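Local coordinates for hypothetical UPF0334 kinase-like protein AQ_1292 (Aquifex aeolicus, PDB 1YE8) that hydrolyses nucleoside triphosphates such as ATP, GTP, CTP, TTP and UTP to the diphosphate and phosphate, and has no kinase activity, at residues I4-P9 / I137-V142; G12-V17 / G30-E35; I87-Y92 / R119-Q124; D106-M111 / V133-P138. One frame throughout, in Å; residues are numbered along the deposited sequence.

Contact 1 of 4, residues I4-P9 / I137-V142; sequences IITGEP and IPIRDV. With NA (sodium ion), chain C.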
loop_
_atom_site.group_PDB
_atom_site.type_symbol
_atom_site.label_atom_id
_atom_site.label_comp_id
_atom_site.label_asym_id
_atom_site.label_seq_id
_atom_site.Cartn_x
_atom_site.Cartn_y
_atom_site.Cartn_z
ATOM N N ILE A 4 -7.478 -6.318 0.960
ATOM C CA ILE A 4 -6.821 -5.617 2.062
ATOM C C ILE A 4 -6.018 -6.641 2.838
ATOM O O ILE A 4 -6.576 -7.579 3.420
ATOM C CB ILE A 4 -7.856 -4.936 2.980
ATOM C CG1 ILE A 4 -8.722 -3.965 2.177
ATOM C CG2 ILE A 4 -7.132 -4.209 4.122
ATOM C CD1 ILE A 4 -9.797 -3.287 2.947
ATOM N N ILE A 5 -4.701 -6.450 2.867
ATOM C CA ILE A 5 -3.782 -7.364 3.545
ATOM C C ILE A 5 -3.292 -6.706 4.825
ATOM O O ILE A 5 -2.764 -5.592 4.817
ATOM C CB ILE A 5 -2.586 -7.713 2.632
ATOM C CG1 ILE A 5 -3.059 -8.372 1.334
ATOM C CG2 ILE A 5 -1.585 -8.618 3.387
ATOM C CD1 ILE A 5 -2.041 -8.307 0.207
ATOM N N THR A 6 -3.480 -7.400 5.938
ATOM C CA THR A 6 -3.034 -6.904 7.228
ATOM C C THR A 6 -2.218 -7.978 7.935
ATOM O O THR A 6 -2.107 -9.098 7.435
ATOM C CB THR A 6 -4.268 -6.395 8.024
ATOM O OG1 THR A 6 -3.849 -5.645 9.171
ATOM C CG2 THR A 6 -5.180 -7.544 8.560
ATOM N N GLY A 7 -1.602 -7.627 9.054
ATOM C CA GLY A 7 -0.815 -8.591 9.796
ATOM C C GLY A 7 0.284 -7.906 10.570
ATOM O O GLY A 7 0.492 -6.699 10.434
ATOM N N GLU A 8 0.999 -8.685 11.376
ATOM C CA GLU A 8 2.005 -8.126 12.279
ATOM C C GLU A 8 3.156 -7.489 11.502
ATOM O O GLU A 8 3.452 -7.909 10.379
ATOM C CB GLU A 8 2.533 -9.202 13.250
ATOM C CG GLU A 8 1.480 -9.992 14.055
ATOM C CD GLU A 8 0.600 -9.158 15.008
ATOM O OE1 GLU A 8 1.134 -8.151 15.558
ATOM O OE2 GLU A 8 -0.618 -9.529 15.240
ATOM N N PRO A 9 3.820 -6.479 12.079
ATOM C CA PRO A 9 5.037 -5.935 11.464
ATOM C C PRO A 9 6.027 -7.073 11.218
ATOM O O PRO A 9 6.206 -7.901 12.112
ATOM C CB PRO A 9 5.580 -4.995 12.542
ATOM C CG PRO A 9 4.415 -4.629 13.364
ATOM C CD PRO A 9 3.491 -5.806 13.351
ATOM N N ILE A 137 -2.596 -2.653 5.354
ATOM C CA ILE A 137 -2.787 -1.836 6.550
ATOM C C ILE A 137 -2.167 -2.534 7.738
ATOM O O ILE A 137 -2.080 -3.766 7.766
ATOM C CB ILE A 137 -4.295 -1.543 6.851
ATOM C CG1 ILE A 137 -5.112 -2.842 6.971
ATOM C CG2 ILE A 137 -4.870 -0.561 5.832
ATOM C CD1 ILE A 137 -6.530 -2.601 7.435
ATOM N N PRO A 138 -1.758 -1.757 8.737
ATOM C CA PRO A 138 -1.255 -2.361 9.972
ATOM C C PRO A 138 -2.360 -3.110 10.708
ATOM O O PRO A 138 -3.555 -2.927 10.436
ATOM C CB PRO A 138 -0.716 -1.162 10.775
ATOM C CG PRO A 138 -1.303 0.038 10.163
ATOM C CD PRO A 138 -1.750 -0.281 8.781
ATOM N N ILE A 139 -1.949 -3.994 11.610
ATOM C CA ILE A 139 -2.912 -4.821 12.350
ATOM C C ILE A 139 -3.616 -4.056 13.476
ATOM O O ILE A 139 -4.683 -4.452 13.934
ATOM C CB ILE A 139 -2.226 -6.118 12.867
ATOM C CG1 ILE A 139 -3.249 -7.194 13.262
ATOM C CG2 ILE A 139 -1.270 -5.820 14.007
ATOM C CD1 ILE A 139 -4.093 -7.741 12.109
ATOM N N ARG A 140 -3.023 -2.947 13.904
ATOM C CA ARG A 140 -3.653 -2.084 14.894
ATOM C C ARG A 140 -4.225 -0.838 14.224
ATOM O O ARG A 140 -3.746 -0.395 13.172
ATOM C CB ARG A 140 -2.657 -1.696 15.992
ATOM C CG ARG A 140 -2.213 -2.868 16.884
ATOM C CD ARG A 140 -1.178 -2.510 17.952
ATOM N NE ARG A 140 -0.052 -1.735 17.418
ATOM C CZ ARG A 140 0.108 -0.416 17.560
ATOM N NH1 ARG A 140 -0.783 0.312 18.228
ATOM N NH2 ARG A 140 1.164 0.179 17.023
ATOM N N ASP A 141 -5.268 -0.267 14.821
ATOM C CA ASP A 141 -5.906 0.931 14.276
ATOM C C ASP A 141 -5.141 2.188 14.683
ATOM O O ASP A 141 -5.586 2.953 15.543
ATOM C CB ASP A 141 -7.355 1.016 14.747
ATOM C CG ASP A 141 -8.239 -0.024 14.099
ATOM O OD1 ASP A 141 -7.920 -0.515 12.987
ATOM O OD2 ASP A 141 -9.317 -0.387 14.625
ATOM N N VAL A 142 -4.003 2.403 14.030
ATOM C CA VAL A 142 -3.065 3.454 14.407
ATOM C C VAL A 142 -3.483 4.841 13.926
ATOM O O VAL A 142 -2.863 5.833 14.301
ATOM C CB VAL A 142 -1.650 3.134 13.901
ATOM C CG1 VAL A 142 -1.122 1.846 14.545
ATOM C CG2 VAL A 142 -1.623 3.064 12.362
HETATM NA NA NA C . 3.747 -6.506 8.370
HETATM O O HOH W 1 0.944 -4.257 11.656
HETATM O O HOH W 2 3.842 -3.815 7.086
#

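Contact 2 of 4, residues G12-V17 / G30-E35; sequences GKTTLV and GFWTEE. With NA (sodium ion), chain C; MG (magnesium ion), chain B; PO4 (phosphate ion), chain E.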
loop_
_atom_site.group_PDB
_atom_site.type_symbol
_atom_site.label_atom_id
_atom_site.label_comp_id
_atom_site.label_asym_id
_atom_site.label_seq_id
_atom_site.Cartn_x
_atom_site.Cartn_y
_atom_site.Cartn_z
ATOM N N GLY A 12 5.558 -10.146 6.411
ATOM C CA GLY A 12 5.760 -10.314 4.983
ATOM C C GLY A 12 4.726 -9.678 4.069
ATOM O O GLY A 12 4.531 -10.152 2.944
ATOM N N LYS A 13 4.069 -8.610 4.527
ATOM C CA LYS A 13 3.050 -7.942 3.705
ATOM C C LYS A 13 3.626 -7.357 2.409
ATOM O O LYS A 13 3.076 -7.588 1.339
ATOM C CB LYS A 13 2.301 -6.865 4.490
ATOM C CG LYS A 13 1.547 -7.407 5.710
ATOM C CD LYS A 13 0.536 -6.418 6.277
ATOM C CE LYS A 13 1.125 -5.109 6.762
ATOM N NZ LYS A 13 1.798 -5.270 8.070
ATOM N N THR A 14 4.731 -6.620 2.514
ATOM C CA THR A 14 5.407 -6.080 1.318
ATOM C C THR A 14 5.862 -7.192 0.376
ATOM O O THR A 14 5.675 -7.103 -0.831
ATOM C CB THR A 14 6.600 -5.223 1.735
ATOM O OG1 THR A 14 6.133 -4.125 2.532
ATOM C CG2 THR A 14 7.278 -4.571 0.513
ATOM N N THR A 15 6.443 -8.243 0.944
ATOM C CA THR A 15 6.901 -9.380 0.168
ATOM C C THR A 15 5.761 -9.983 -0.632
ATOM O O THR A 15 5.914 -10.279 -1.816
ATOM C CB THR A 15 7.505 -10.432 1.104
ATOM O OG1 THR A 15 8.773 -9.955 1.553
ATOM C CG2 THR A 15 7.826 -11.748 0.361
ATOM N N LEU A 16 4.614 -10.168 0.011
ATOM C CA LEU A 16 3.449 -10.679 -0.686
ATOM C C LEU A 16 2.985 -9.705 -1.782
ATOM O O LEU A 16 2.692 -10.123 -2.907
ATOM C CB LEU A 16 2.319 -10.957 0.303
ATOM C CG LEU A 16 0.974 -11.376 -0.271
ATOM C CD1 LEU A 16 1.077 -12.652 -1.131
ATOM C CD2 LEU A 16 -0.011 -11.584 0.853
ATOM N N VAL A 17 2.901 -8.410 -1.453
ATOM C CA VAL A 17 2.529 -7.418 -2.459
ATOM C C VAL A 17 3.463 -7.481 -3.687
ATOM O O VAL A 17 2.981 -7.435 -4.812
ATOM C CB VAL A 17 2.442 -5.998 -1.854
ATOM C CG1 VAL A 17 2.326 -4.937 -2.961
ATOM C CG2 VAL A 17 1.248 -5.900 -0.920
ATOM N N GLY A 30 1.175 1.285 -9.039
ATOM C CA GLY A 30 1.158 1.851 -7.696
ATOM C C GLY A 30 2.524 1.809 -7.048
ATOM O O GLY A 30 3.541 2.049 -7.701
ATOM N N PHE A 31 2.567 1.486 -5.760
ATOM C CA PHE A 31 3.829 1.474 -5.050
ATOM C C PHE A 31 3.793 0.541 -3.871
ATOM O O PHE A 31 2.703 0.200 -3.342
ATOM C CB PHE A 31 4.245 2.903 -4.616
ATOM C CG PHE A 31 3.403 3.474 -3.488
ATOM C CD1 PHE A 31 3.665 3.153 -2.165
ATOM C CD2 PHE A 31 2.324 4.310 -3.766
ATOM C CE1 PHE A 31 2.891 3.669 -1.134
ATOM C CE2 PHE A 31 1.536 4.818 -2.733
ATOM C CZ PHE A 31 1.830 4.502 -1.417
ATOM N N TRP A 32 4.994 0.186 -3.420
ATOM C CA TRP A 32 5.173 -0.498 -2.149
ATOM C C TRP A 32 6.269 0.173 -1.342
ATOM O O TRP A 32 6.897 1.139 -1.808
ATOM C CB TRP A 32 5.421 -2.011 -2.322
ATOM C CG TRP A 32 6.662 -2.356 -3.118
ATOM C CD1 TRP A 32 7.919 -2.587 -2.629
ATOM C CD2 TRP A 32 6.748 -2.487 -4.539
ATOM N NE1 TRP A 32 8.782 -2.866 -3.666
ATOM C CE2 TRP A 32 8.091 -2.807 -4.849
ATOM C CE3 TRP A 32 5.822 -2.379 -5.589
ATOM C CZ2 TRP A 32 8.532 -3.020 -6.173
ATOM C CZ3 TRP A 32 6.268 -2.577 -6.901
ATOM C CH2 TRP A 32 7.605 -2.900 -7.167
ATOM N N THR A 33 6.455 -0.295 -0.114
ATOM C CA THR A 33 7.367 0.358 0.817
ATOM C C THR A 33 8.342 -0.669 1.373
ATOM O O THR A 33 7.929 -1.659 1.988
ATOM C CB THR A 33 6.555 1.041 1.941
ATOM O OG1 THR A 33 5.790 2.121 1.381
ATOM C CG2 THR A 33 7.477 1.728 2.966
ATOM N N GLU A 34 9.628 -0.456 1.120
ATOM C CA GLU A 34 10.650 -1.394 1.553
ATOM C C GLU A 34 11.478 -0.825 2.678
ATOM O O GLU A 34 11.734 0.373 2.731
ATOM C CB GLU A 34 11.564 -1.749 0.391
ATOM C CG GLU A 34 10.918 -2.707 -0.605
ATOM C CD GLU A 34 11.899 -3.308 -1.601
ATOM O OE1 GLU A 34 13.131 -3.268 -1.364
ATOM O OE2 GLU A 34 11.426 -3.812 -2.646
ATOM N N GLU A 35 11.904 -1.696 3.585
ATOM C CA GLU A 35 12.823 -1.296 4.640
ATOM C C GLU A 35 14.179 -0.924 4.045
ATOM O O GLU A 35 14.647 -1.539 3.070
ATOM C CB GLU A 35 13.002 -2.436 5.655
ATOM C CG GLU A 35 11.715 -2.931 6.310
ATOM C CD GLU A 35 11.940 -4.133 7.215
ATOM O OE1 GLU A 35 12.558 -5.125 6.757
ATOM O OE2 GLU A 35 11.493 -4.081 8.380
HETATM NA NA NA C . 3.747 -6.506 8.370
HETATM MG MG MG B . 5.942 -3.831 4.613
HETATM P P PO4 E . 6.049 -6.717 6.414
HETATM O O1 PO4 E . 5.725 -5.859 5.204
HETATM O O2 PO4 E . 7.054 -7.798 6.154
HETATM O O3 PO4 E . 4.759 -7.364 6.847
HETATM O O4 PO4 E . 6.554 -5.842 7.536
HETATM O O HOH W 3 6.695 -1.984 4.173
HETATM O O HOH W 4 4.132 -3.329 4.530
HETATM O O HOH W 5 8.085 -4.887 4.638
HETATM O O HOH W 2 3.842 -3.815 7.086
#

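Contact 3 of 4, residues I87-Y92 / R119-Q124; sequences ILERAY and RDLVRQ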
loop_
_atom_site.group_PDB
_atom_site.type_symbol
_atom_site.label_atom_id
_atom_site.label_comp_id
_atom_site.label_asym_id
_atom_site.label_seq_id
_atom_site.Cartn_x
_atom_site.Cartn_y
_atom_site.Cartn_z
ATOM N N ILE A 87 1.962 8.518 -9.051
ATOM C CA ILE A 87 1.701 7.142 -9.470
ATOM C C ILE A 87 0.285 6.688 -9.090
ATOM O O ILE A 87 -0.354 5.970 -9.862
ATOM C CB ILE A 87 2.803 6.151 -8.993
ATOM C CG1 ILE A 87 2.720 4.845 -9.795
ATOM C CG2 ILE A 87 2.695 5.836 -7.515
ATOM C CD1 ILE A 87 3.177 4.981 -11.259
ATOM N N LEU A 88 -0.235 7.143 -7.948
ATOM C CA LEU A 88 -1.611 6.778 -7.594
ATOM C C LEU A 88 -2.639 7.513 -8.440
ATOM O O LEU A 88 -3.674 6.941 -8.772
ATOM C CB LEU A 88 -1.887 6.974 -6.100
ATOM C CG LEU A 88 -1.229 5.964 -5.148
ATOM C CD1 LEU A 88 -1.832 6.084 -3.755
ATOM C CD2 LEU A 88 -1.315 4.510 -5.626
ATOM N N GLU A 89 -2.373 8.771 -8.799
ATOM C CA GLU A 89 -3.307 9.490 -9.673
ATOM C C GLU A 89 -3.382 8.802 -11.039
ATOM O O GLU A 89 -4.461 8.638 -11.616
ATOM C CB GLU A 89 -2.912 10.962 -9.840
ATOM C CG GLU A 89 -3.008 11.768 -8.550
ATOM C CD GLU A 89 -4.382 12.327 -8.235
ATOM O OE1 GLU A 89 -5.375 11.922 -8.864
ATOM O OE2 GLU A 89 -4.477 13.177 -7.310
ATOM N N ARG A 90 -2.222 8.393 -11.559
ATOM C CA ARG A 90 -2.176 7.619 -12.800
ATOM C C ARG A 90 -2.906 6.281 -12.646
ATOM O O ARG A 90 -3.733 5.915 -13.488
ATOM C CB ARG A 90 -0.729 7.371 -13.228
ATOM C CG ARG A 90 -0.600 6.437 -14.396
ATOM C CD ARG A 90 0.824 6.112 -14.801
ATOM N NE ARG A 90 0.775 4.878 -15.557
ATOM C CZ ARG A 90 1.774 4.052 -15.740
ATOM N NH1 ARG A 90 2.993 4.335 -15.265
ATOM N NH2 ARG A 90 1.542 2.936 -16.422
ATOM N N ALA A 91 -2.601 5.560 -11.566
ATOM C CA ALA A 91 -3.230 4.258 -11.329
ATOM C C ALA A 91 -4.754 4.371 -11.311
ATOM O O ALA A 91 -5.436 3.570 -11.927
ATOM C CB ALA A 91 -2.731 3.644 -10.037
ATOM N N TYR A 92 -5.270 5.406 -10.646
ATOM C CA TYR A 92 -6.713 5.621 -10.530
ATOM C C TYR A 92 -7.319 5.966 -11.896
ATOM O O TYR A 92 -8.351 5.382 -12.277
ATOM C CB TYR A 92 -6.969 6.700 -9.467
ATOM C CG TYR A 92 -8.421 6.889 -9.080
ATOM C CD1 TYR A 92 -9.287 5.797 -8.959
ATOM C CD2 TYR A 92 -8.921 8.161 -8.808
ATOM C CE1 TYR A 92 -10.613 5.965 -8.589
ATOM C CE2 TYR A 92 -10.244 8.333 -8.430
ATOM C CZ TYR A 92 -11.076 7.235 -8.334
ATOM O OH TYR A 92 -12.388 7.414 -7.965
ATOM N N ARG A 119 -4.061 10.784 2.161
ATOM C CA ARG A 119 -5.328 10.420 2.813
ATOM C C ARG A 119 -6.534 10.637 1.894
ATOM O O ARG A 119 -7.400 9.759 1.756
ATOM C CB ARG A 119 -5.541 11.214 4.100
ATOM C CG ARG A 119 -4.529 10.950 5.193
ATOM C CD ARG A 119 -4.917 11.501 6.554
ATOM N NE ARG A 119 -5.170 12.941 6.581
ATOM C CZ ARG A 119 -4.260 13.878 6.804
ATOM N NH1 ARG A 119 -2.990 13.555 6.978
ATOM N NH2 ARG A 119 -4.617 15.161 6.857
ATOM N N ASP A 120 -6.587 11.799 1.251
ATOM C CA ASP A 120 -7.736 12.148 0.423
ATOM C C ASP A 120 -7.818 11.235 -0.799
ATOM O O ASP A 120 -8.896 10.782 -1.179
ATOM C CB ASP A 120 -7.683 13.621 0.002
ATOM C CG ASP A 120 -7.810 14.584 1.180
ATOM O OD1 ASP A 120 -8.291 14.180 2.264
ATOM O OD2 ASP A 120 -7.416 15.762 1.110
ATOM N N LEU A 121 -6.680 10.987 -1.439
ATOM C CA LEU A 121 -6.663 10.137 -2.613
ATOM C C LEU A 121 -6.978 8.665 -2.258
ATOM O O LEU A 121 -7.727 7.992 -2.975
ATOM C CB LEU A 121 -5.316 10.277 -3.332
ATOM C CG LEU A 121 -5.142 9.532 -4.647
ATOM C CD1 LEU A 121 -6.238 9.817 -5.644
ATOM C CD2 LEU A 121 -3.803 9.939 -5.228
ATOM N N VAL A 122 -6.437 8.180 -1.140
ATOM C CA VAL A 122 -6.798 6.847 -0.653
ATOM C C VAL A 122 -8.303 6.713 -0.407
ATOM O O VAL A 122 -8.897 5.722 -0.821
ATOM C CB VAL A 122 -5.987 6.463 0.601
ATOM C CG1 VAL A 122 -6.613 5.280 1.376
ATOM C CG2 VAL A 122 -4.557 6.162 0.201
ATOM N N ARG A 123 -8.910 7.704 0.246
ATOM C CA ARG A 123 -10.359 7.658 0.480
ATOM C C ARG A 123 -11.140 7.602 -0.833
ATOM O O ARG A 123 -12.089 6.828 -0.967
ATOM C CB ARG A 123 -10.826 8.835 1.330
ATOM C CG ARG A 123 -10.614 8.649 2.799
ATOM C CD ARG A 123 -11.640 9.376 3.644
ATOM N NE ARG A 123 -11.295 9.178 5.032
ATOM C CZ ARG A 123 -10.446 9.930 5.693
ATOM N NH1 ARG A 123 -9.845 10.961 5.099
ATOM N NH2 ARG A 123 -10.192 9.648 6.961
ATOM N N GLN A 124 -10.727 8.403 -1.812
ATOM C CA GLN A 124 -11.392 8.413 -3.104
ATOM C C GLN A 124 -11.289 7.039 -3.754
ATOM O O GLN A 124 -12.278 6.492 -4.225
ATOM C CB GLN A 124 -10.796 9.495 -4.005
ATOM C CG GLN A 124 -11.672 9.831 -5.202
ATOM C CD GLN A 124 -11.190 11.025 -6.000
ATOM O OE1 GLN A 124 -11.903 11.493 -6.898
ATOM N NE2 GLN A 124 -9.991 11.518 -5.695
#

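Contact 4 of 4, residues D106-M111 / V133-P138; sequences DEIGKM and VVATIP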
loop_
_atom_site.group_PDB
_atom_site.type_symbol
_atom_site.label_atom_id
_atom_site.label_comp_id
_atom_site.label_asym_id
_atom_site.label_seq_id
_atom_site.Cartn_x
_atom_site.Cartn_y
_atom_site.Cartn_z
ATOM N N ASP A 106 1.027 -0.107 -0.839
ATOM C CA ASP A 106 1.650 -0.661 0.372
ATOM C C ASP A 106 2.556 0.447 0.901
ATOM O O ASP A 106 3.574 0.763 0.271
ATOM C CB ASP A 106 2.442 -1.939 0.033
ATOM C CG ASP A 106 3.366 -2.372 1.147
ATOM O OD1 ASP A 106 2.877 -2.622 2.279
ATOM O OD2 ASP A 106 4.591 -2.499 0.978
ATOM N N GLU A 107 2.233 1.066 2.038
ATOM C CA GLU A 107 1.226 0.687 3.009
ATOM C C GLU A 107 0.350 1.893 3.330
ATOM O O GLU A 107 0.814 3.052 3.340
ATOM C CB GLU A 107 1.944 0.218 4.286
ATOM C CG GLU A 107 1.008 -0.219 5.398
ATOM C CD GLU A 107 1.651 -1.072 6.466
ATOM O OE1 GLU A 107 2.822 -1.481 6.369
ATOM O OE2 GLU A 107 0.968 -1.361 7.450
ATOM N N ILE A 108 -0.917 1.636 3.629
ATOM C CA ILE A 108 -1.754 2.653 4.235
ATOM C C ILE A 108 -1.458 2.598 5.732
ATOM O O ILE A 108 -2.223 2.026 6.528
ATOM C CB ILE A 108 -3.245 2.447 3.897
ATOM C CG1 ILE A 108 -3.431 2.323 2.373
ATOM C CG2 ILE A 108 -4.112 3.599 4.474
ATOM C CD1 ILE A 108 -4.776 1.883 1.958
ATOM N N GLY A 109 -0.338 3.204 6.121
ATOM C CA GLY A 109 0.168 3.125 7.480
ATOM C C GLY A 109 0.453 4.492 8.066
ATOM O O GLY A 109 0.295 5.516 7.395
ATOM N N LYS A 110 0.857 4.505 9.333
ATOM C CA LYS A 110 1.064 5.745 10.051
ATOM C C LYS A 110 2.028 6.716 9.346
ATOM O O LYS A 110 1.754 7.908 9.281
ATOM C CB LYS A 110 1.552 5.461 11.473
ATOM C CG LYS A 110 1.519 6.706 12.352
ATOM C CD LYS A 110 0.120 6.938 12.907
ATOM C CE LYS A 110 0.106 8.039 13.948
ATOM N NZ LYS A 110 0.613 9.323 13.381
HETATM N N MSE A 111 3.138 6.208 8.818
HETATM C CA MSE A 111 4.112 7.082 8.165
HETATM C C MSE A 111 3.544 7.733 6.918
HETATM O O MSE A 111 3.706 8.940 6.712
HETATM C CB MSE A 111 5.382 6.324 7.839
HETATM C CG MSE A 111 6.040 5.781 9.074
HETATM SE SE MSE A 111 7.622 4.783 8.675
HETATM C CE MSE A 111 7.017 3.756 7.161
ATOM N N VAL A 133 -8.118 -2.918 -6.280
ATOM C CA VAL A 133 -7.014 -2.462 -5.429
ATOM C C VAL A 133 -6.453 -3.594 -4.594
ATOM O O VAL A 133 -7.211 -4.428 -4.084
ATOM C CB VAL A 133 -7.459 -1.332 -4.443
ATOM C CG1 VAL A 133 -6.256 -0.764 -3.672
ATOM C CG2 VAL A 133 -8.221 -0.208 -5.155
ATOM N N VAL A 134 -5.125 -3.619 -4.449
ATOM C CA VAL A 134 -4.460 -4.407 -3.403
ATOM C C VAL A 134 -3.757 -3.422 -2.482
ATOM O O VAL A 134 -2.902 -2.653 -2.934
ATOM C CB VAL A 134 -3.432 -5.400 -3.985
ATOM C CG1 VAL A 134 -2.644 -6.100 -2.875
ATOM C CG2 VAL A 134 -4.148 -6.421 -4.872
ATOM N N ALA A 135 -4.132 -3.434 -1.202
ATOM C CA ALA A 135 -3.570 -2.459 -0.243
ATOM C C ALA A 135 -3.224 -3.183 1.040
ATOM O O ALA A 135 -3.808 -4.231 1.356
ATOM C CB ALA A 135 -4.535 -1.325 0.035
ATOM N N THR A 136 -2.277 -2.627 1.792
ATOM C CA THR A 136 -1.942 -3.170 3.099
ATOM C C THR A 136 -2.263 -2.142 4.173
ATOM O O THR A 136 -2.196 -0.916 3.951
ATOM C CB THR A 136 -0.452 -3.519 3.188
ATOM O OG1 THR A 136 0.329 -2.357 2.886
ATOM C CG2 THR A 136 -0.094 -4.577 2.148
ATOM N N ILE A 137 -2.596 -2.653 5.354
ATOM C CA ILE A 137 -2.787 -1.836 6.550
ATOM C C ILE A 137 -2.167 -2.534 7.738
ATOM O O ILE A 137 -2.080 -3.766 7.766
ATOM C CB ILE A 137 -4.295 -1.543 6.851
ATOM C CG1 ILE A 137 -5.112 -2.842 6.971
ATOM C CG2 ILE A 137 -4.870 -0.561 5.832
ATOM C CD1 ILE A 137 -6.530 -2.601 7.435
ATOM N N PRO A 138 -1.758 -1.757 8.737
ATOM C CA PRO A 138 -1.255 -2.361 9.972
ATOM C C PRO A 138 -2.360 -3.110 10.708
ATOM O O PRO A 138 -3.555 -2.927 10.436
ATOM C CB PRO A 138 -0.716 -1.162 10.775
ATOM C CG PRO A 138 -1.303 0.038 10.163
ATOM C CD PRO A 138 -1.750 -0.281 8.781
#

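Contact 1 of 4, residues I4-P9 / I137-V142
Thr6 OG1 lies 2.9 Å from Ile137 O and 3.0 Å from Pro138 O. Its single proton can serve only one of the two carbonyls at a time, while Arg150 adds a weak hydrogen bond to the hydroxyl from outside. The hydroxyl reaches this spot because OG1 stands anti to the backbone N (chi1 -168°). One residue back, Ile137 N donates to Ile5 O over 3.0 Å, and on the apolar side Ile4 CG2 packs obliquely on Ile137 CD1. Beyond Thr6 the link passes through a water, which donates to Gly7 O and accepts from Ile139 N at 2.9 Å. Ile139 spreads its branches over Thr6 and Glu8: the Ile139 and Thr6 side chains cross at about a right angle, Ile139 CD1 3.7 Å from Thr6 CG2, while Ile139 CG2 comes within 3.7 Å of Glu8 OE1. An alanine in place of Ile139 would probably uncover the methyl of Thr6 and leave the Glu8 carboxylate freer to turn. Glu8 O is a ligand of the sodium ion. The arrangement is typical of a RecA-like P-loop NTPase: one parallel strand runs into the Walker A loop, here inferred to bind ATP, and the end of neighbouring strand 132-136 lies alongside, hydrogen-bonded to it.

Contact 2 of 4, residues G12-V17 / G30-E35
Thr14 CG2 meets the Trp32 indole obliquely, 3.8 Å from its CD1, the two side chains crossing at about a right angle. At the edge of the indole, in its plane, lies Glu34 CG. Trp32 NE1 donates to Glu34 OE2 over 3.0 Å, with the acceptor only 8° out of the ring plane and met on its anti side; the same oxygen also forms a salt bridge with Lys18. Nearer the backbone, Val17 CG1 rests loosely against Trp32 CB at 4.3 Å.

Helix 13-24 follows the Walker A loop, or P-loop, of this NTPase, and its first turn grips a phosphate ion. Lys13 N donates to phosphate O3 at 2.7 Å, and Thr14 N to phosphate O1, nearly straight at 173°; Gly12, at the N-cap, and Gly10 add their amides. The Lys13 side chain bends at its last two torsions, and its NZ is modelled as a ligand of a sodium ion, which phosphate O3 also binds. Thr14 OG1, anti to the carbonyl carbon (chi1 -61°), binds the magnesium ion at 2.1 Å; phosphate O1 and three waters are its other ligands. That hydroxyl is also hydrogen-bonded to Asp106, with Thr33 O lying 3.1 Å from Thr14 OG1 as a second possible acceptor. One of the magnesium waters donates to Thr33 O, linking strand 31-36 to the metal's inner shell.

Contact 3 of 4, residues I87-Y92 / R119-Q124
The helical segments 87-92 and 119-124 run nearly parallel, 17° apart, with axes 11.0 Å from each other, a separation bridged mainly by side chains. Leu121 has the largest share of the contact. Its CG stands anti to the backbone N (chi1 -176°), and its two methyls divide the work. Leu121 CD2 presses on Leu88 CB at 3.6 Å and also touches Glu89 CG, while Leu121 CD1 lies 3.9 Å from Glu89 OE1. The glutamate chain bends at its second torsion, which sets CD beside the leucine methyls, the two side chains crossing obliquely. One turn further along, Tyr92 and Gln124 cross at about a right angle, their ring and amide planes 62° apart. Here Tyr92 CE2 is 3.7 Å from Gln124 CD, and Tyr92 OH is 3.7 Å from Gln124 CG. The phenol does not depend on the glutamine for its polar bond, since it pairs with Asp128 instead; the ring also makes a cation-pi contact with Lys96. Beneath this layer lies the parallel sheet: Leu88 packs on Ile103 and Ile105 of strand 102-105, and Ile87 and Ala91 reach Ile29 of strand 28-29. Helix 116-126 also meets helix 144-150, through Val122 and Leu145.

Contact 4 of 4, residues D106-M111 / V133-P138
Asp106 and Thr136 approach each other obliquely, and Thr136 OG1 donates to Asp106 OD1 over a short 2.6 Å, on the lone pair anti to the other carboxylate oxygen. The aspartate closes what reads as a Walker B strand, an apolar run ending in Asp-Glu, in a segment predicted to bind ATP. Its second oxygen, OD2, is hydrogen-bonded to OG1 of Thr14, the P-loop threonine that binds magnesium, which makes Asp106 a second-shell residue here. An alanine in place of Asp106 would probably leave both threonine hydroxyls short of a partner and the magnesium-binding Thr14 less firmly positioned.

Glu107, which follows a cis peptide bond, crosses Thr136 at about a right angle, with Glu107 CB 3.3 Å from Thr136 OG1. That hydroxyl stands between its own backbone N and carbonyl carbon (chi1 56°), a position from which it meets both Asp106 OD1 and Glu107. The extended Glu107 chain then runs obliquely to Pro138, where Glu107 OE2 sits 3.2 Å from Pro138 CD; the nearby imide nitrogen has no hydrogen to give. Ile108 meets the strand end through both backbone and side chain. Ile108 N bonds to Thr136 O at 2.9 Å, continuing the pairing of neighbouring strands, while Ile108 CD1 reaches Ala135 CB at 3.7 Å and Ile108 CB meets Ile137 CG2. Ile108 is also the centre of an inverse gamma turn, in which Gly109 N makes a weak bond to Glu107 O. Its own carbonyl oxygen is buried without a hydrogen-bond partner, and Pro138 CD lies 3.3 Å from Ile108 O.

In the fold
All four contacts are buried. Contacts 1, 2 and 4 gather round the phosphate and metal site, whereas contact 3 holds no site residue and touches contact 2 through Phe31 and Leu88, and contact 4 through Val122 and Ile108. Contacts 1 and 4 share Ile137 and Pro138 and use strand 132-136 from its two neighbours' sides, so that strand end ties the Walker A strand to the probable Walker B segment. Asp106 then joins contact 4 to contact 2 through Thr14 and Thr33. Chemistry follows place: carbonyls, hydroxyls and ions dominate at the site, while contact 3 is mostly apolar, with Glu89 and Gln124 at its more open margin.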